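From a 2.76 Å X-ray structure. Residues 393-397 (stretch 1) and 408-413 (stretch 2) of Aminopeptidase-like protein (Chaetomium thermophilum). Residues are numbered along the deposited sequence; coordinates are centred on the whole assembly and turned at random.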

# COMPACT_ATOMS: atom_id res chain seq x y z
N THR A 393 -23.59 28.88 17.48
CA THR A 393 -22.78 27.82 18.09
C THR A 393 -23.42 26.45 17.85
O THR A 393 -24.58 26.37 17.45
N HIS A 394 -22.66 25.39 18.09
CA HIS A 394 -23.13 24.05 17.80
C HIS A 394 -23.95 23.48 18.95
O HIS A 394 -23.44 23.32 20.07
N ALA A 395 -25.21 23.17 18.68
CA ALA A 395 -26.05 22.47 19.64
C ALA A 395 -25.58 21.03 19.76
O ALA A 395 -24.87 20.53 18.89
N ALA A 396 -25.95 20.38 20.86
CA ALA A 396 -25.63 18.97 21.03
C ALA A 396 -26.19 18.17 19.86
O ALA A 396 -27.37 18.28 19.54
N HIS A 397 -25.34 17.40 19.19
CA HIS A 397 -25.82 16.57 18.09
C HIS A 397 -26.09 15.17 18.60
O HIS A 397 -25.17 14.49 19.06
N HIS A 408 -20.41 21.03 28.18
CA HIS A 408 -20.21 22.11 27.21
C HIS A 408 -21.00 22.02 25.89
O HIS A 408 -20.56 22.57 24.88
N SER A 409 -22.06 21.21 25.85
CA SER A 409 -22.82 20.99 24.61
C SER A 409 -24.28 21.44 24.74
O SER A 409 -25.11 20.70 25.25
N PRO A 410 -24.57 22.67 24.30
CA PRO A 410 -25.84 23.36 24.58
C PRO A 410 -27.08 22.73 23.94
O PRO A 410 -27.00 22.11 22.88
N ARG A 411 -28.21 22.92 24.59
CA ARG A 411 -29.49 22.40 24.15
C ARG A 411 -30.32 23.43 23.40
O ARG A 411 -30.02 24.61 23.43
N LEU A 412 -31.36 22.97 22.72
CA LEU A 412 -32.27 23.86 22.02
C LEU A 412 -33.36 24.33 22.97
O LEU A 412 -33.74 23.61 23.89
N ASN A 413 -33.82 25.56 22.75
CA ASN A 413 -34.90 26.16 23.54
C ASN A 413 -34.55 26.28 25.02
O ASN A 413 -35.36 25.97 25.90

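The two stretches meet over a small area, 241 Å² with both sides summed, and the contact centres on A395, A396 and P410. One backbone hydrogen bond holds them: A396 N donates to P410 O at 2.9 Å, nearly straight at 164°. The same carbonyl also receives a CA-H...O contact, with A395 CA 3.4 Å from P410 O.

The side chains that pack here are small or compact. P410 has the largest covered area. Its ring is C-gamma exo, and P410 CD lies 3.4 Å from H394 O. Proline has no amide hydrogen to give, so this is a packing contact between ring and carbonyl. A396 points sideways. Its methyl lies beside S409, with A396 CB 3.8 Å from S409 O and 4.0 Å from S409 CB. S409 has chi1 in m, and its OG is hydrogen-bonded elsewhere in the structure.

A395 also points sideways and meets L412. L412 is m at chi1 and t at chi2. Its CA-to-CB bond runs sideways, but the end of the side chain comes nearer, and L412 CD2 reaches 3.9 Å from A395 CB. This is an apolar contact between buried residues.

The CA-to-CB bond of T393 points toward stretch 2, with chi1 in p, but T393 OG1 stays 4.9 Å from P410 CG, too far for a contact. H394 starts sideways in the m rotamer and its end leads away, so it joins the contact through its carbonyl. H397 is t and points away. R411 also points away, with chi1 and chi2 in m and chi3 between wells at -107°. Its NE and NH2 are hydrogen-bonded elsewhere in the structure. H408 and N413, both m at chi1, are out of reach. No side-chain hydrogen bond or salt bridge joins the stretches.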

# COMPACT_ATOMS: atom_id res chain seq x y z
CB THR A 393 -22.62 28.02 19.61
OG1 THR A 393 -23.90 28.22 20.21
CG2 THR A 393 -21.74 29.23 19.90
CB HIS A 394 -21.95 23.13 17.48
CG HIS A 394 -21.06 23.64 16.40
ND1 HIS A 394 -21.48 23.80 15.09
CD2 HIS A 394 -19.76 24.05 16.42
CE1 HIS A 394 -20.49 24.28 14.36
NE2 HIS A 394 -19.43 24.43 15.15
CB ALA A 395 -27.51 22.52 19.21
CB ALA A 396 -26.19 18.45 22.35
CB HIS A 397 -24.82 16.53 16.93
CG HIS A 397 -25.44 16.09 15.64
ND1 HIS A 397 -25.98 14.84 15.46
CD2 HIS A 397 -25.61 16.75 14.47
CE1 HIS A 397 -26.46 14.74 14.23
NE2 HIS A 397 -26.25 15.88 13.61
CB HIS A 408 -18.71 22.26 27.00
CG HIS A 408 -17.97 22.42 28.29
ND1 HIS A 408 -17.68 21.36 29.12
CD2 HIS A 408 -17.53 23.53 28.94
CE1 HIS A 408 -17.05 21.79 30.20
NE2 HIS A 408 -16.95 23.11 30.11
CB SER A 409 -22.75 19.52 24.20
OG SER A 409 -21.42 19.12 23.94
CB PRO A 410 -25.62 24.77 24.01
CG PRO A 410 -24.14 24.87 23.74
CD PRO A 410 -23.71 23.48 23.42
CB ARG A 411 -30.29 21.92 25.35
CG ARG A 411 -29.48 21.09 26.33
CD ARG A 411 -29.43 19.64 25.91
NE ARG A 411 -30.25 18.80 26.76
CZ ARG A 411 -29.77 17.94 27.64
NH1 ARG A 411 -28.46 17.81 27.78
NH2 ARG A 411 -30.58 17.21 28.39
CB LEU A 412 -32.88 23.18 20.80
CG LEU A 412 -31.95 22.78 19.66
CD1 LEU A 412 -32.75 22.23 18.50
CD2 LEU A 412 -31.09 23.96 19.23
CB ASN A 413 -36.20 25.38 23.36
CG ASN A 413 -36.81 25.57 21.99
OD1 ASN A 413 -36.48 26.52 21.28
ND2 ASN A 413 -37.70 24.66 21.60